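Local atomic coordinates of universal stress protein A-like protein (Arabidopsis thaliana, PDB entry 2GM3), a protein that is of unknown cellular function but binds adenosine monophosphate, as expected for a universal stress protein with a nucleotide-binding alpha/beta fold. Residues 29-34 against 94-99; 106-109 against 114-117; 126-131 against 148-153. All coordinates share one frame; numbering follows the deposited sequence.

Contact 1. Residues 29-34 against 94-99; sequences RAFEWT and NKCHEI
F31 crosses from helix 25-39 to meet K95 and C96 on helix 81-99, and this one ring carries nearly the whole contact. Its CB is directed at the opposite helix, and with CG anti to the backbone N (chi1 177°) the ring continues straight outward. CG and both delta carbons only span the distance; the touching begins at the far rim. CE2 rests against K95, with K95 CB at 3.4 Å from it and K95 CG somewhat farther off. The K95 chain runs at about a right angle to the phenylalanine and approaches the ring obliquely. At the tip, F31 CZ lies 3.5 Å from C96 SG. CE1, the next atom round, is 3.7 Å from the same C96 SG, which sits at the ring edge, 88° off the normal and so practically in the plane: a sulfur-aromatic contact of the edge kind. Both helices pack on one face of the five-stranded parallel sheet of this Rossmann-like universal stress protein fold, and the ring fills the space between them, close to V12 of the AMP site. F92, one turn earlier on helix 81-99, adds an edge-to-face aromatic partner. With an alanine here in place of F31, a gap is likely to open between the helices, and the C96 sulfur and the F92 ring would lose their aromatic mate. Beyond the ring, K95 turns away, bent at chi2 and chi3, and its NZ pairs with E98 within its own helix, 3.5 Å from E98 OE1. E32 likewise looks to its own helix, its OE1 forming a salt bridge with R29 NH1. On the sheet side of helix 25-39, T34 OG1 bonds to A30 O at 2.8 Å, while T34 N reaches A30 O from the opposite face of the carbonyl plane.

Contact 2. Residues 106-109 against 114-117; sequences WIKT and DVIC
K108 on an extended strand and V115 on a helix face each other with their CA atoms 7.2 Å apart, the nearest pair of CA atoms across the two segments. The strand is regular, with K108 at phi -121° and psi 159°, and no hydrogen bond joins it to residues 114-117. Strand 102-109 turns directly into helix 112-123, and this is the first half of the beta-alpha-beta crossover that carries the chain from one outer strand of the parallel sheet to strand 127-132. The contact lies just past the turn, where the first helical residues fold back over the end of the strand. V115 does the work from the helix side. Its two methyls divide the strand between them: CG1, anti to the backbone N (chi1 167°), is turned to K108, whereas CG2 is turned to T109. K108 answers with CB alone, since beyond it the chain bends and carries the amine away from V115. The lysine runs instead beside W106, two residues back on the same side of the strand, with K108 CG 3.7 Å from W106 NE1. That indole nitrogen is hydrogen-bonded to E119 OE2, so W106 links strand and helix about one turn beyond V115. T109 points its CB away from the helix and meets V115 through its main chain. On the inner side V115 packs against V53, a residue of the AMP site, while the following residue, I116, turns from the strand and touches the nucleotide itself. The contact is thus partly buried, with V53 on its inner side and lysine and threonine at its outer margin. V115 CG1 lies 3.5 Å from K108 CB, and V115 CG2 stands 3.4 Å from the carbonyl oxygen T109 O.

Contact 3. Residues 126-131 against 148-153; sequences DFLVVG and AFCVKH. With AMP (adenosine monophosphate), chain G.
L128 and V130 point from strand 127-132 toward C150, which turns back at them from helix 146-153. The leucine extends outward, CG anti to the backbone N (chi1 172°), and sends its CD2 branch alongside the cysteine: L128 CD2 is 3.9 Å from C150 CB and 4.2 Å from C150 SG. V130, two residues on, offers CG1 to the sulfur more loosely, with C150 SG 4.4 Å from V130 CG1. C150 thus faces both residues across the strand-helix interface, its CB set against L128 and its sulfur reaching to both. I116 of helix 112-123 also packs on L128 and C150, joining the two helices on this face of the sheet. V129, directed to the other face, meets A30 and T34.

At the end of the strand the contact passes into the AMP site. G131 N donates to AMP O2' at 3.0 Å, with an N-H...O angle of 150°, while V130 CB lies 3.7 Å from AMP O2'. G131 begins the glycine-rich G-2X-G-9X-G(S/T) signature of ATP-binding universal stress proteins, and any CB on it would clash with AMP O3'. S147, just before the helix segment, and R133 also bond the nucleotide. The opposite end of the strand reaches the second subunit, where F127 meets the ring of W33 of that chain nearly perpendicularly. Between strand and helix the adhesion is wholly apolar, while the directed bond at the G131 end is made by a backbone N-H to the ribose.

From the N terminus, the chain enters contact 1 on helix 25-39 and closes it about sixty residues later on helix 81-99, after passing through strand 46-54. Contact 2 then closes a short loop between strand 102-109 and the helix that follows, and contact 3 a longer one between strand 127-132 and helix 146-153. The three follow in series; none nests in or crosses another. Contact 1 belongs to one face of the sheet, contacts 2 and 3 to the other. A30 and T34 meet V129 and G131 through the sheet side of contact 1, whereas I116 joins contact 2 to contact 3. Contacts 1 and 2 do not touch, their nearest atoms being about 11 Å apart.

Contact 1. Residues 29-34 against 94-99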
# COMPACT_ATOMS: atom_id res chain seq x y z
N ARG A 29 -5.82 9.34 -8.84
CA ARG A 29 -6.01 7.94 -9.11
C ARG A 29 -5.89 7.14 -7.82
O ARG A 29 -6.74 6.29 -7.52
CB ARG A 29 -5.01 7.44 -10.17
CG ARG A 29 -5.03 5.94 -10.33
CD ARG A 29 -6.44 5.48 -10.77
NE ARG A 29 -6.91 6.32 -11.85
CZ ARG A 29 -8.14 6.76 -11.98
NH1 ARG A 29 -9.07 6.43 -11.08
NH2 ARG A 29 -8.44 7.55 -13.00
N ALA A 30 -4.85 7.46 -7.05
CA ALA A 30 -4.62 6.80 -5.77
C ALA A 30 -5.81 6.91 -4.82
O ALA A 30 -6.22 5.93 -4.21
CB ALA A 30 -3.40 7.38 -5.13
N PHE A 31 -6.34 8.13 -4.69
CA PHE A 31 -7.49 8.39 -3.84
C PHE A 31 -8.73 7.67 -4.37
O PHE A 31 -9.38 6.96 -3.64
CB PHE A 31 -7.78 9.88 -3.83
CG PHE A 31 -9.00 10.27 -3.06
CD1 PHE A 31 -8.92 10.52 -1.68
CD2 PHE A 31 -10.22 10.50 -3.73
CE1 PHE A 31 -10.04 10.92 -0.98
CE2 PHE A 31 -11.34 10.92 -3.02
CZ PHE A 31 -11.25 11.14 -1.65
N GLU A 32 -9.04 7.84 -5.64
CA GLU A 32 -10.24 7.21 -6.19
C GLU A 32 -10.20 5.68 -6.12
O GLU A 32 -11.20 5.05 -5.85
CB GLU A 32 -10.51 7.66 -7.62
CG GLU A 32 -10.70 9.17 -7.67
CD GLU A 32 -11.27 9.70 -8.97
OE1 GLU A 32 -11.04 9.09 -10.05
OE2 GLU A 32 -11.94 10.75 -8.88
N TRP A 33 -9.04 5.11 -6.37
CA TRP A 33 -8.86 3.70 -6.31
C TRP A 33 -9.11 3.21 -4.89
O TRP A 33 -9.80 2.20 -4.71
CB TRP A 33 -7.45 3.34 -6.73
CG TRP A 33 -7.20 1.89 -6.84
CD1 TRP A 33 -7.31 1.13 -7.97
CD2 TRP A 33 -6.77 1.02 -5.80
NE1 TRP A 33 -6.99 -0.15 -7.70
CE2 TRP A 33 -6.65 -0.26 -6.37
CE3 TRP A 33 -6.49 1.18 -4.44
CZ2 TRP A 33 -6.27 -1.38 -5.63
CZ3 TRP A 33 -6.10 0.06 -3.70
CH2 TRP A 33 -5.98 -1.20 -4.31
N THR A 34 -8.54 3.90 -3.90
CA THR A 34 -8.75 3.55 -2.52
C THR A 34 -10.21 3.56 -2.14
O THR A 34 -10.64 2.65 -1.47
CB THR A 34 -7.94 4.45 -1.54
OG1 THR A 34 -6.56 4.41 -1.90
CG2 THR A 34 -8.07 3.94 -0.12
N ASN A 94 -14.47 17.27 -0.52
CA ASN A 94 -15.76 17.20 -1.19
C ASN A 94 -16.04 15.79 -1.67
O ASN A 94 -17.17 15.31 -1.55
CB ASN A 94 -15.84 18.20 -2.32
CG ASN A 94 -16.24 19.57 -1.84
OD1 ASN A 94 -17.32 19.75 -1.29
ND2 ASN A 94 -15.39 20.56 -2.05
N LYS A 95 -14.99 15.13 -2.17
CA LYS A 95 -15.07 13.76 -2.68
C LYS A 95 -15.46 12.79 -1.57
O LYS A 95 -16.30 11.92 -1.77
CB LYS A 95 -13.73 13.34 -3.30
CG LYS A 95 -13.34 13.99 -4.65
CD LYS A 95 -14.39 13.77 -5.74
CE LYS A 95 -15.09 15.07 -6.09
NZ LYS A 95 -15.89 14.95 -7.37
N CYS A 96 -14.87 12.98 -0.39
CA CYS A 96 -15.21 12.24 0.81
C CYS A 96 -16.62 12.49 1.32
O CYS A 96 -17.35 11.55 1.69
CB CYS A 96 -14.22 12.59 1.90
SG CYS A 96 -12.61 11.90 1.53
N HIS A 97 -17.01 13.76 1.34
CA HIS A 97 -18.32 14.14 1.85
C HIS A 97 -19.42 13.60 0.94
O HIS A 97 -20.47 13.19 1.41
CB HIS A 97 -18.40 15.67 1.99
CG HIS A 97 -19.67 16.15 2.61
ND1 HIS A 97 -19.89 16.14 3.97
CD2 HIS A 97 -20.80 16.67 2.06
CE1 HIS A 97 -21.09 16.63 4.23
NE2 HIS A 97 -21.66 16.96 3.09
N GLU A 98 -19.16 13.60 -0.36
CA GLU A 98 -20.14 13.13 -1.33
C GLU A 98 -20.55 11.69 -1.11
O GLU A 98 -21.73 11.37 -1.26
CB GLU A 98 -19.64 13.35 -2.76
CG GLU A 98 -19.83 14.79 -3.19
CD GLU A 98 -19.28 15.07 -4.56
OE1 GLU A 98 -18.32 14.38 -4.96
OE2 GLU A 98 -19.84 16.00 -5.22
N ILE A 99 -19.60 10.83 -0.76
CA ILE A 99 -19.91 9.44 -0.51
C ILE A 99 -20.05 9.10 0.99
O ILE A 99 -20.26 7.94 1.37
CB ILE A 99 -18.91 8.52 -1.22
CG1 ILE A 99 -17.53 8.60 -0.59
CG2 ILE A 99 -18.86 8.87 -2.73
CD1 ILE A 99 -16.61 7.53 -1.10

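Contact 2. Residues 106-109 against 114-117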
# COMPACT_ATOMS: atom_id res chain seq x y z
N TRP A 106 -5.33 18.46 6.06
CA TRP A 106 -4.49 19.57 6.50
C TRP A 106 -3.23 19.68 5.67
O TRP A 106 -2.90 18.78 4.85
CB TRP A 106 -4.17 19.45 7.97
CG TRP A 106 -3.24 18.37 8.24
CD1 TRP A 106 -1.90 18.48 8.44
CD2 TRP A 106 -3.54 16.98 8.33
NE1 TRP A 106 -1.36 17.26 8.63
CE2 TRP A 106 -2.34 16.31 8.58
CE3 TRP A 106 -4.73 16.23 8.23
CZ2 TRP A 106 -2.26 14.91 8.75
CZ3 TRP A 106 -4.66 14.84 8.41
CH2 TRP A 106 -3.43 14.20 8.65
N ILE A 107 -2.51 20.77 5.92
CA ILE A 107 -1.31 21.10 5.20
C ILE A 107 -0.16 21.18 6.19
O ILE A 107 -0.31 21.70 7.28
CB ILE A 107 -1.50 22.45 4.49
CG1 ILE A 107 -2.57 22.28 3.39
CG2 ILE A 107 -0.15 22.95 3.92
CD1 ILE A 107 -3.02 23.54 2.67
N LYS A 108 0.98 20.61 5.80
CA LYS A 108 2.23 20.79 6.49
C LYS A 108 3.23 21.38 5.51
O LYS A 108 3.05 21.27 4.30
CB LYS A 108 2.71 19.44 7.04
CG LYS A 108 1.89 18.93 8.22
CD LYS A 108 2.21 19.70 9.50
CE LYS A 108 1.32 19.25 10.64
NZ LYS A 108 1.46 20.16 11.84
N THR A 109 4.28 22.00 6.02
CA THR A 109 5.28 22.62 5.16
C THR A 109 6.61 21.86 5.23
O THR A 109 6.96 21.29 6.27
CB THR A 109 5.44 24.13 5.55
OG1 THR A 109 4.17 24.79 5.46
CG2 THR A 109 6.45 24.87 4.66
N ASP A 114 9.92 13.76 3.41
CA ASP A 114 10.29 13.84 4.81
C ASP A 114 9.05 14.10 5.68
O ASP A 114 8.85 13.45 6.71
CB ASP A 114 11.33 14.98 5.05
CG ASP A 114 12.77 14.57 4.69
OD1 ASP A 114 13.07 13.34 4.60
OD2 ASP A 114 13.64 15.48 4.52
N VAL A 115 8.24 15.07 5.25
CA VAL A 115 7.08 15.50 6.03
C VAL A 115 6.02 14.42 6.09
O VAL A 115 5.45 14.17 7.15
CB VAL A 115 6.46 16.83 5.49
CG1 VAL A 115 5.12 17.07 6.10
CG2 VAL A 115 7.38 17.99 5.80
N ILE A 116 5.76 13.78 4.95
CA ILE A 116 4.82 12.65 4.92
C ILE A 116 5.21 11.63 5.98
O ILE A 116 4.36 11.19 6.75
CB ILE A 116 4.78 11.93 3.56
CG1 ILE A 116 4.24 12.87 2.48
CG2 ILE A 116 3.95 10.62 3.65
CD1 ILE A 116 4.31 12.28 1.10
N CYS A 117 6.50 11.28 6.03
CA CYS A 117 7.01 10.36 7.02
C CYS A 117 6.92 10.88 8.44
O CYS A 117 6.63 10.12 9.36
CB CYS A 117 8.45 9.91 6.69
SG CYS A 117 8.48 8.81 5.26

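Contact 3. Residues 126-131 against 148-153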
# COMPACT_ATOMS: atom_id res chain seq x y z
N ASP A 126 -3.36 3.97 9.99
CA ASP A 126 -3.17 2.56 9.88
C ASP A 126 -2.35 2.29 8.62
O ASP A 126 -1.49 1.41 8.64
CB ASP A 126 -4.50 1.86 9.86
CG ASP A 126 -5.24 2.01 11.17
OD1 ASP A 126 -4.76 1.51 12.21
OD2 ASP A 126 -6.31 2.63 11.17
N PHE A 127 -2.61 3.03 7.55
CA PHE A 127 -1.76 3.02 6.40
C PHE A 127 -1.69 4.32 5.63
O PHE A 127 -2.54 5.20 5.78
CB PHE A 127 -2.04 1.83 5.49
CG PHE A 127 -3.36 1.85 4.77
CD1 PHE A 127 -3.40 2.06 3.40
CD2 PHE A 127 -4.55 1.55 5.43
CE1 PHE A 127 -4.62 2.02 2.70
CE2 PHE A 127 -5.75 1.51 4.76
CZ PHE A 127 -5.80 1.75 3.39
N LEU A 128 -0.68 4.40 4.75
CA LEU A 128 -0.43 5.55 3.89
C LEU A 128 -0.70 5.16 2.44
O LEU A 128 -0.18 4.15 1.95
CB LEU A 128 1.05 5.96 4.06
CG LEU A 128 1.67 7.01 3.16
CD1 LEU A 128 0.86 8.32 3.24
CD2 LEU A 128 3.10 7.26 3.50
N VAL A 129 -1.50 5.96 1.76
CA VAL A 129 -1.69 5.82 0.32
C VAL A 129 -0.95 6.95 -0.41
O VAL A 129 -1.14 8.13 -0.10
CB VAL A 129 -3.17 5.88 -0.06
CG1 VAL A 129 -3.33 5.75 -1.55
CG2 VAL A 129 -3.98 4.80 0.65
N VAL A 130 -0.10 6.58 -1.35
CA VAL A 130 0.55 7.52 -2.21
C VAL A 130 0.32 7.04 -3.61
O VAL A 130 0.29 5.82 -3.86
CB VAL A 130 2.11 7.64 -1.93
CG1 VAL A 130 2.36 8.30 -0.56
CG2 VAL A 130 2.79 6.28 -1.98
N GLY A 131 0.15 7.99 -4.51
CA GLY A 131 0.19 7.72 -5.93
C GLY A 131 1.65 7.51 -6.27
O GLY A 131 2.52 7.66 -5.41
N ALA A 148 8.62 6.23 -3.49
CA ALA A 148 9.67 5.28 -3.14
C ALA A 148 10.26 5.57 -1.75
O ALA A 148 10.62 4.65 -1.03
CB ALA A 148 10.79 5.28 -4.19
N PHE A 149 10.41 6.84 -1.41
CA PHE A 149 10.90 7.21 -0.09
C PHE A 149 9.93 6.79 1.00
O PHE A 149 10.34 6.26 2.02
CB PHE A 149 11.14 8.72 -0.00
CG PHE A 149 11.84 9.16 1.25
CD1 PHE A 149 13.24 9.17 1.32
CD2 PHE A 149 11.11 9.59 2.36
CE1 PHE A 149 13.90 9.60 2.48
CE2 PHE A 149 11.77 10.02 3.52
CZ PHE A 149 13.16 10.03 3.58
N CYS A 150 8.64 7.00 0.76
CA CYS A 150 7.62 6.61 1.72
C CYS A 150 7.59 5.09 2.01
O CYS A 150 7.59 4.66 3.18
CB CYS A 150 6.26 7.15 1.29
SG CYS A 150 6.23 8.99 1.32
N VAL A 151 7.62 4.30 0.94
CA VAL A 151 7.58 2.85 1.02
C VAL A 151 8.75 2.37 1.86
O VAL A 151 8.61 1.46 2.68
CB VAL A 151 7.68 2.24 -0.41
CG1 VAL A 151 8.06 0.76 -0.36
CG2 VAL A 151 6.39 2.50 -1.17
N LYS A 152 9.90 3.01 1.65
CA LYS A 152 11.11 2.63 2.31
C LYS A 152 11.09 3.10 3.78
O LYS A 152 11.55 2.39 4.68
CB LYS A 152 12.29 3.20 1.50
CG LYS A 152 13.65 3.07 2.09
CD LYS A 152 14.72 3.52 1.07
CE LYS A 152 16.10 3.71 1.77
NZ LYS A 152 17.26 3.91 0.85
N HIS A 153 10.54 4.28 4.05
CA HIS A 153 10.75 4.87 5.35
C HIS A 153 9.53 5.02 6.26
O HIS A 153 9.66 5.01 7.47
CB HIS A 153 11.47 6.22 5.22
CG HIS A 153 12.91 6.09 4.84
ND1 HIS A 153 13.86 5.51 5.66
CD2 HIS A 153 13.58 6.49 3.73
CE1 HIS A 153 15.04 5.55 5.07
NE2 HIS A 153 14.89 6.13 3.89
P AMP G . 6.21 9.94 -6.99
O1P AMP G . 6.86 11.18 -6.73
O2P AMP G . 5.69 9.80 -8.37
O3P AMP G . 6.88 8.73 -6.55
O5' AMP G . 4.88 9.88 -6.12
C5' AMP G . 3.84 10.81 -6.37
C4' AMP G . 2.98 10.79 -5.13
O4' AMP G . 3.68 11.35 -3.97
C3' AMP G . 1.73 11.61 -5.28
O3' AMP G . 0.73 10.80 -5.96
C2' AMP G . 1.36 11.83 -3.82
O2' AMP G . 0.64 10.69 -3.35
C1' AMP G . 2.71 11.94 -3.12
N9 AMP G . 3.12 13.36 -3.12
C8 AMP G . 3.95 13.99 -3.98
N7 AMP G . 4.06 15.28 -3.63
C5 AMP G . 3.34 15.46 -2.51
C6 AMP G . 3.08 16.54 -1.67
N6 AMP G . 3.58 17.75 -1.87
N1 AMP G . 2.28 16.35 -0.62
C2 AMP G . 1.73 15.18 -0.35
N3 AMP G . 1.95 14.13 -1.12
C4 AMP G . 2.75 14.24 -2.19